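PDB 3WIW: glycosyl hydrolase family 88 from Pedobacter heparinus, which hydrolyses unsaturated heparin oligosaccharides, probably releasing the unsaturated uronic acid from their non-reducing end. Local coordinates for residues 57-62 / 371-376; 197-202 / 262-267. All blocks are in the same frame, centred on the assembly; numbering follows the deposited sequence. Where two conformers were deposited one is given.

Contact 1: 57-62 / 371-376; sequences RSVNPD and DTPLNY
R57 lies in strand 55-59 and its CB is set away from segment 371-376, yet that atom still brushes the start of helix 375-392. CB rests 3.9 Å from ND2 of N375. With CG anti to the backbone N (chi1 175°), the chain then runs out fully extended beside L374, the two side chains pointing the same way and R57 CG lying 4.2 Å from L374 CD2. The charged tip finds its partners outside both segments, NE in a salt bridge with E369 and NH1 in one with D72.

Two hydrogen bonds join the segments, one between backbone groups and one to a threonine hydroxyl. L374 holds the N-cap position, and the N-H of the next residue, N375, is donated to R57 O over 3.0 Å, bent to 142° at the hydrogen but in the carbonyl plane. The same oxygen receives a C-H...O contact from L374 CA at 3.3 Å. Further along, V59 N donates almost straight (167°) to T372 OG1 at 2.9 Å. That hydroxyl, anti to its own backbone N, donates in turn to a lone pair of P373 O, 2.7 Å away, so two bonds fix its rotation. Beside this pair of bonds V59 CG2 presses obliquely on the proline ring, 3.4 Å from P373 CG, closer than usual for carbons. S58 CB touches P373 O, and its OG bonds to E369, while N375 ND2 reaches the backbone oxygen of P56.

R57 and S58 together face R66 in a classic beta bulge. The contact thus ties a small hairpin to the N-terminal end of the last helix of the chain in this (alpha/alpha)6-barrel protein, with the R57 side chain about 9 Å from that of D116, the predicted nucleophile.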
ATOM      1  N   ARG A  57      -6.244  -3.747  13.069  1.00  9.73           N
ATOM      2  CA  ARG A  57      -6.497  -3.879  11.641  1.00  9.61           C
ATOM      3  C   ARG A  57      -7.718  -3.099  11.144  1.00  9.65           C
ATOM      4  O   ARG A  57      -7.617  -2.331  10.204  1.00  9.97           O
ATOM      5  CB  ARG A  57      -6.641  -5.353  11.252  1.00  9.91           C
ATOM      6  CG  ARG A  57      -7.036  -5.559   9.794  1.00 10.70           C
ATOM      7  CD  ARG A  57      -6.994  -7.036   9.381  1.00 10.14           C
ATOM      8  NE  ARG A  57      -7.755  -7.261   8.163  1.00 10.20           N
ATOM      9  CZ  ARG A  57      -7.596  -8.263   7.307  1.00  9.92           C
ATOM     10  NH1 ARG A  57      -6.591  -9.138   7.467  1.00 11.31           N
ATOM     11  NH2 ARG A  57      -8.417  -8.360   6.255  1.00 11.64           N
ATOM     12  N   SER A  58      -8.879  -3.331  11.746  1.00  9.57           N
ATOM     13  CA  SER A  58     -10.106  -2.702  11.283  1.00 10.40           C
ATOM     14  C   SER A  58     -11.114  -2.715  12.422  1.00 10.70           C
ATOM     15  O   SER A  58     -10.831  -3.235  13.508  1.00 11.12           O
ATOM     16  CB  SER A  58     -10.671  -3.407  10.041  1.00 10.45           C
ATOM     17  OG  SER A  58     -10.950  -4.773  10.307  1.00 10.52           O
ATOM     18  N   VAL A  59     -12.292  -2.140  12.188  1.00 11.02           N
ATOM     19  CA  VAL A  59     -13.331  -2.114  13.203  1.00 12.13           C
ATOM     20  C   VAL A  59     -14.497  -2.980  12.727  1.00 13.13           C
ATOM     21  O   VAL A  59     -15.034  -2.774  11.640  1.00 13.47           O
ATOM     22  CB  VAL A  59     -13.769  -0.674  13.494  1.00 13.20           C
ATOM     23  CG1 VAL A  59     -14.935  -0.651  14.503  1.00 13.17           C
ATOM     24  CG2 VAL A  59     -12.595   0.136  14.033  1.00 13.77           C
ATOM     25  N   ASN A  60     -14.854  -3.972  13.534  1.00 14.42           N
ATOM     26  CA  ASN A  60     -15.956  -4.882  13.230  1.00 16.68           C
ATOM     27  C   ASN A  60     -17.303  -4.177  13.276  1.00 18.33           C
ATOM     28  O   ASN A  60     -17.423  -3.129  13.919  1.00 18.12           O
ATOM     29  CB  ASN A  60     -15.955  -6.000  14.263  1.00 17.61           C
ATOM     30  CG  ASN A  60     -14.720  -6.869  14.166  1.00 18.40           C
ATOM     31  OD1 ASN A  60     -14.260  -7.197  13.059  1.00 18.23           O
ATOM     32  ND2 ASN A  60     -14.149  -7.226  15.314  1.00 19.18           N
ATOM     33  N   PRO A  61     -18.329  -4.745  12.604  1.00 20.90           N
ATOM     34  CA  PRO A  61     -19.682  -4.176  12.641  1.00 22.66           C
ATOM     35  C   PRO A  61     -20.181  -3.905  14.061  1.00 23.56           C
ATOM     36  O   PRO A  61     -20.912  -2.938  14.250  1.00 24.68           O
ATOM     37  CB  PRO A  61     -20.530  -5.262  11.967  1.00 23.63           C
ATOM     38  CG  PRO A  61     -19.576  -5.894  10.985  1.00 23.93           C
ATOM     39  CD  PRO A  61     -18.231  -5.875  11.657  1.00 22.16           C
ATOM     40  N   ASP A  62     -19.773  -4.717  15.038  1.00 23.31           N
ATOM     41  CA  ASP A  62     -20.205  -4.500  16.424  1.00 24.62           C
ATOM     42  C   ASP A  62     -19.385  -3.460  17.193  1.00 24.41           C
ATOM     43  O   ASP A  62     -19.623  -3.232  18.375  1.00 26.23           O
ATOM     44  CB  ASP A  62     -20.298  -5.819  17.215  1.00 26.58           C
ATOM     45  CG  ASP A  62     -18.929  -6.461  17.501  1.00 28.20           C
ATOM     46  OD1 ASP A  62     -17.864  -5.905  17.136  1.00 25.90           O
ATOM     47  OD2 ASP A  62     -18.920  -7.550  18.125  1.00 30.06           O
ATOM     48  N   ASP A 371     -16.752  -0.315   4.778  1.00 10.54           N
ATOM     49  CA  ASP A 371     -16.937   1.017   5.377  1.00 11.53           C
ATOM     50  C   ASP A 371     -16.392   1.050   6.806  1.00 11.59           C
ATOM     51  O   ASP A 371     -17.117   1.304   7.762  1.00 14.68           O
ATOM     52  CB  ASP A 371     -18.402   1.523   5.293  1.00 13.11           C
ATOM     53  CG  ASP A 371     -18.505   2.998   5.590  1.00 17.23           C
ATOM     54  OD1 ASP A 371     -17.474   3.673   5.662  1.00 20.96           O
ATOM     55  OD2 ASP A 371     -19.608   3.515   5.778  1.00 17.16           O
ATOM     56  N   THR A 372     -15.096   0.788   6.939  1.00 10.74           N
ATOM     57  CA  THR A 372     -14.398   0.701   8.213  1.00 10.79           C
ATOM     58  C   THR A 372     -13.028   1.334   8.032  1.00 10.10           C
ATOM     59  O   THR A 372     -12.482   1.339   6.921  1.00  9.32           O
ATOM     60  CB  THR A 372     -14.152  -0.816   8.641  1.00 13.29           C
ATOM     61  OG1 THR A 372     -13.208  -0.884   9.726  1.00 14.37           O
ATOM     62  CG2 THR A 372     -13.529  -1.625   7.529  1.00 15.01           C
ATOM     63  N   PRO A 373     -12.449   1.867   9.117  0.56  9.46           N
ATOM     64  CA  PRO A 373     -11.014   2.132   9.037  0.56  9.87           C
ATOM     65  C   PRO A 373     -10.225   0.854   8.743  0.56  9.48           C
ATOM     66  O   PRO A 373     -10.649  -0.252   9.092  0.56 10.25           O
ATOM     67  CB  PRO A 373     -10.670   2.588  10.450  0.56 10.84           C
ATOM     68  CG  PRO A 373     -11.682   1.924  11.296  0.56 10.91           C
ATOM     69  CD  PRO A 373     -12.954   2.033  10.489  0.56 10.61           C
ATOM     70  N   LEU A 374      -9.080   1.018   8.089  1.00  9.71           N
ATOM     71  CA  LEU A 374      -8.159  -0.075   7.834  1.00  9.82           C
ATOM     72  C   LEU A 374      -6.753   0.422   8.058  1.00  8.42           C
ATOM     73  O   LEU A 374      -6.392   1.540   7.665  1.00  9.76           O
ATOM     74  CB  LEU A 374      -8.348  -0.600   6.415  1.00 10.33           C
ATOM     75  CG  LEU A 374      -9.336  -1.795   6.322  1.00 13.26           C
ATOM     76  CD1 LEU A 374      -9.870  -1.967   4.912  1.00 15.41           C
ATOM     77  CD2 LEU A 374      -8.572  -3.063   6.789  1.00 14.16           C
ATOM     78  N   ASN A 375      -5.937  -0.411   8.697  1.00  7.78           N
ATOM     79  CA  ASN A 375      -4.587  -0.002   9.036  1.00  8.40           C
ATOM     80  C   ASN A 375      -3.748   0.457   7.833  1.00  7.29           C
ATOM     81  O   ASN A 375      -2.997   1.438   7.938  1.00  8.66           O
ATOM     82  CB  ASN A 375      -3.885  -1.067   9.884  1.00  9.32           C
ATOM     83  CG  ASN A 375      -3.822  -2.456   9.228  1.00  9.28           C
ATOM     84  OD1 ASN A 375      -4.073  -2.634   8.019  1.00  9.60           O
ATOM     85  ND2 ASN A 375      -3.470  -3.460  10.037  1.00  9.31           N
ATOM     86  N   TYR A 376      -3.933  -0.152   6.666  1.00  8.04           N
ATOM     87  CA  TYR A 376      -3.151   0.282   5.511  1.00  8.93           C
ATOM     88  C   TYR A 376      -3.626   1.596   4.915  1.00  7.66           C
ATOM     89  O   TYR A 376      -2.822   2.317   4.320  1.00  8.90           O
ATOM     90  CB  TYR A 376      -3.022  -0.788   4.436  1.00  9.33           C
ATOM     91  CG  TYR A 376      -4.311  -1.473   4.008  1.00  8.21           C
ATOM     92  CD1 TYR A 376      -5.102  -0.955   2.974  1.00  9.50           C
ATOM     93  CD2 TYR A 376      -4.710  -2.673   4.605  1.00  9.09           C
ATOM     94  CE1 TYR A 376      -6.256  -1.602   2.562  1.00 10.07           C
ATOM     95  CE2 TYR A 376      -5.866  -3.349   4.194  1.00  9.20           C
ATOM     96  CZ  TYR A 376      -6.632  -2.800   3.166  1.00 10.29           C
ATOM     97  OH  TYR A 376      -7.767  -3.437   2.710  1.00 11.81           O
TER

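Contact 2: 197-202 / 262-267; sequences AAKTHA and TKDKKF
A tight turn between two consecutive helices, 245-262 and 265-279, carries an ST turn and then a helix N-cap, and it is this corner that meets helix 192-208. T262 OG1 accepts from D264 N at 3.1 Å, 163° at the hydrogen, while also bonding to S258 O one helical turn back. Between T262 and D264, K263 takes a left-handed backbone conformation (phi 63°) that ends the first helix. D264 then caps the second: its CG stands anti to the backbone N, and OD1 accepts the N-H of K266 over 3.0 Å, at 154°, on the lone pair turned away from OD2.

OD2 serves the other helix. K199, extended throughout, crosses D264 at about a right angle and brings NZ to 2.8 Å from OD2 in a salt bridge, again on the anti lone pair. One carboxylate therefore joins a helix N-terminus and an ammonium group, which would probably keep it ionised. An alanine here would remove both oxygens, and would probably loosen the start of helix 265-279 as well as leave K199 without its partner across the contact.

Next to the ion pair the packing is apolar. The lysine stem passes the rim of the F267 ring, CG lying near the ring plane and 4.0 Å from CZ, while A202 CB approaches CZ obliquely at 3.7 Å. T262 contributes its methyl, CG2 being 4.4 Å from K199 CD.

Four helices meet around this corner. F267 touches V203 and M206 on helix 192-208 and S258 and Y259 on helix 245-262, where Y255 OH also bonds to A202 O, and T262 rests on Y183 of helix 175-188.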
ATOM      1  N   ALA A 197      14.795 -10.029 -10.334  1.00 13.83           N
ATOM      2  CA  ALA A 197      13.539 -10.767 -10.231  1.00 14.01           C
ATOM      3  C   ALA A 197      12.370  -9.800 -10.035  1.00 12.78           C
ATOM      4  O   ALA A 197      11.317  -9.966 -10.639  1.00 13.34           O
ATOM      5  CB  ALA A 197      13.598 -11.763  -9.081  1.00 14.97           C
ATOM      6  N   ALA A 198      12.554  -8.804  -9.176  1.00 12.35           N
ATOM      7  CA  ALA A 198      11.519  -7.820  -8.936  1.00 12.61           C
ATOM      8  C   ALA A 198      11.226  -7.094 -10.251  1.00 11.29           C
ATOM      9  O   ALA A 198      10.056  -6.908 -10.631  1.00 11.06           O
ATOM     10  CB  ALA A 198      11.986  -6.847  -7.864  1.00 13.32           C
ATOM     11  N   LYS A 199      12.279  -6.696 -10.964  1.00 11.34           N
ATOM     12  CA  LYS A 199      12.075  -5.946 -12.193  1.00 11.96           C
ATOM     13  C   LYS A 199      11.360  -6.819 -13.228  1.00 11.88           C
ATOM     14  O   LYS A 199      10.423  -6.375 -13.892  1.00 12.74           O
ATOM     15  CB  LYS A 199      13.405  -5.438 -12.752  1.00 13.56           C
ATOM     16  CG  LYS A 199      13.174  -4.575 -13.982  1.00 17.27           C
ATOM     17  CD  LYS A 199      14.444  -3.928 -14.516  1.00 19.50           C
ATOM     18  CE  LYS A 199      14.049  -2.937 -15.611  1.00 23.34           C
ATOM     19  NZ  LYS A 199      15.242  -2.297 -16.210  1.00 25.39           N
ATOM     20  N   THR A 200      11.759  -8.079 -13.328  1.00 11.73           N
ATOM     21  CA  THR A 200      11.081  -9.019 -14.238  1.00 11.86           C
ATOM     22  C   THR A 200       9.592  -9.173 -13.893  1.00 10.84           C
ATOM     23  O   THR A 200       8.737  -9.150 -14.781  1.00 11.76           O
ATOM     24  CB  THR A 200      11.768 -10.384 -14.240  1.00 12.45           C
ATOM     25  OG1 THR A 200      13.106 -10.216 -14.713  1.00 14.05           O
ATOM     26  CG2 THR A 200      11.031 -11.364 -15.165  1.00 12.97           C
ATOM     27  N   HIS A 201       9.278  -9.301 -12.609  1.00 10.64           N
ATOM     28  CA  HIS A 201       7.881  -9.376 -12.187  1.00  9.78           C
ATOM     29  C   HIS A 201       7.094  -8.156 -12.688  1.00 10.21           C
ATOM     30  O   HIS A 201       5.976  -8.288 -13.210  1.00 10.46           O
ATOM     31  CB  HIS A 201       7.794  -9.491 -10.661  1.00  9.71           C
ATOM     32  CG  HIS A 201       6.402  -9.644 -10.152  1.00  9.82           C
ATOM     33  ND1 HIS A 201       5.956 -10.818  -9.567  1.00 11.07           N
ATOM     34  CD2 HIS A 201       5.338  -8.802 -10.163  1.00 10.35           C
ATOM     35  CE1 HIS A 201       4.690 -10.685  -9.239  1.00 11.00           C
ATOM     36  NE2 HIS A 201       4.289  -9.465  -9.577  1.00 10.84           N
ATOM     37  N   ALA A 202       7.665  -6.965 -12.529  1.00  9.99           N
ATOM     38  CA  ALA A 202       7.007  -5.741 -12.974  1.00 10.43           C
ATOM     39  C   ALA A 202       6.795  -5.751 -14.492  1.00 10.15           C
ATOM     40  O   ALA A 202       5.740  -5.292 -14.972  1.00 11.12           O
ATOM     41  CB  ALA A 202       7.807  -4.509 -12.540  1.00 11.30           C
ATOM     42  N   THR A 262      14.266   1.587 -10.284  1.00 15.31           N
ATOM     43  CA  THR A 262      15.015   1.009 -11.416  1.00 16.06           C
ATOM     44  C   THR A 262      15.423   2.020 -12.472  1.00 16.77           C
ATOM     45  O   THR A 262      16.320   1.758 -13.270  1.00 17.06           O
ATOM     46  CB  THR A 262      14.211  -0.073 -12.160  1.00 15.17           C
ATOM     47  OG1 THR A 262      13.129   0.545 -12.871  1.00 15.23           O
ATOM     48  CG2 THR A 262      13.681  -1.118 -11.208  1.00 16.40           C
ATOM     49  N   LYS A 263      14.708   3.141 -12.512  1.00 16.72           N
ATOM     50  CA  LYS A 263      14.867   4.195 -13.520  1.00 18.11           C
ATOM     51  C   LYS A 263      14.557   3.752 -14.947  1.00 17.32           C
ATOM     52  O   LYS A 263      14.951   4.409 -15.893  1.00 18.34           O
ATOM     53  CB  LYS A 263      16.231   4.890 -13.424  1.00 22.10           C
ATOM     54  CG  LYS A 263      16.509   5.476 -12.042  1.00 26.95           C
ATOM     55  CD  LYS A 263      15.386   6.378 -11.568  1.00 31.23           C
ATOM     56  CE  LYS A 263      15.350   7.673 -12.341  1.00 34.34           C
ATOM     57  NZ  LYS A 263      16.513   8.532 -12.020  1.00 36.14           N
ATOM     58  N   ASP A 264      13.816   2.655 -15.097  1.00 16.28           N
ATOM     59  CA  ASP A 264      13.439   2.191 -16.425  1.00 16.67           C
ATOM     60  C   ASP A 264      12.240   3.001 -16.894  1.00 16.95           C
ATOM     61  O   ASP A 264      11.169   2.945 -16.284  1.00 15.53           O
ATOM     62  CB  ASP A 264      13.128   0.694 -16.401  1.00 18.49           C
ATOM     63  CG  ASP A 264      13.022   0.100 -17.790  1.00 21.89           C
ATOM     64  OD1 ASP A 264      12.381   0.718 -18.657  1.00 22.35           O
ATOM     65  OD2 ASP A 264      13.607  -0.980 -18.026  1.00 24.78           O
ATOM     66  N   LYS A 265      12.431   3.771 -17.963  0.56 18.48           N
ATOM     67  CA  LYS A 265      11.404   4.680 -18.462  0.56 19.36           C
ATOM     68  C   LYS A 265      10.094   3.989 -18.845  0.56 17.71           C
ATOM     69  O   LYS A 265       9.038   4.611 -18.814  0.56 17.53           O
ATOM     70  CB  LYS A 265      11.961   5.502 -19.624  0.56 21.34           C
ATOM     71  CG  LYS A 265      12.961   6.561 -19.186  0.56 23.43           C
ATOM     72  CD  LYS A 265      12.306   7.624 -18.317  0.56 25.78           C
ATOM     73  CE  LYS A 265      13.289   8.731 -17.982  0.56 26.94           C
ATOM     74  NZ  LYS A 265      14.018   9.204 -19.187  0.56 27.85           N
ATOM     75  N   LYS A 266      10.149   2.705 -19.180  1.00 16.93           N
ATOM     76  CA  LYS A 266       8.918   1.972 -19.507  1.00 16.79           C
ATOM     77  C   LYS A 266       7.940   2.009 -18.326  1.00 13.82           C
ATOM     78  O   LYS A 266       6.715   2.092 -18.504  1.00 14.89           O
ATOM     79  CB  LYS A 266       9.200   0.524 -19.847  1.00 19.56           C
ATOM     80  CG  LYS A 266       9.921   0.350 -21.146  1.00 22.98           C
ATOM     81  CD  LYS A 266      10.227  -1.116 -21.382  1.00 26.33           C
ATOM     82  CE  LYS A 266      10.942  -1.316 -22.709  1.00 29.39           C
ATOM     83  NZ  LYS A 266      11.081  -2.763 -23.031  1.00 31.60           N
ATOM     84  N   PHE A 267       8.470   1.984 -17.109  1.00 13.11           N
ATOM     85  CA  PHE A 267       7.625   2.002 -15.927  1.00 12.02           C
ATOM     86  C   PHE A 267       6.963   3.362 -15.697  1.00 12.77           C
ATOM     87  O   PHE A 267       5.799   3.426 -15.312  1.00 12.74           O
ATOM     88  CB  PHE A 267       8.429   1.589 -14.699  1.00 11.55           C
ATOM     89  CG  PHE A 267       8.938   0.173 -14.738  1.00 12.11           C
ATOM     90  CD1 PHE A 267       8.230  -0.846 -15.377  1.00 13.14           C
ATOM     91  CD2 PHE A 267      10.135  -0.146 -14.103  1.00 14.15           C
ATOM     92  CE1 PHE A 267       8.722  -2.163 -15.362  1.00 14.09           C
ATOM     93  CE2 PHE A 267      10.630  -1.443 -14.110  1.00 13.69           C
ATOM     94  CZ  PHE A 267       9.922  -2.451 -14.729  1.00 14.37           C
TER

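Contacts 1 and 2 stand on opposite sides of the chain's centre, their own centres 33 Å apart and with no atoms in touch. They share no helix or strand. Contact 1 is buried and closes a span of some 300 residues, bringing a hairpin near the amino end of the chain against the start of its last helix, near the predicted nucleophile D116 and the predicted substrate-binding R246; contact 2 is only partly buried and joins helices nearer in sequence. The chemistry follows: backbone groups and one hydroxyl do most of the work in 57-62 / 371-376, whereas 197-202 / 262-267 pairs a lysine with an aspartate beside an aromatic ring. In each, a helix begins at the contact.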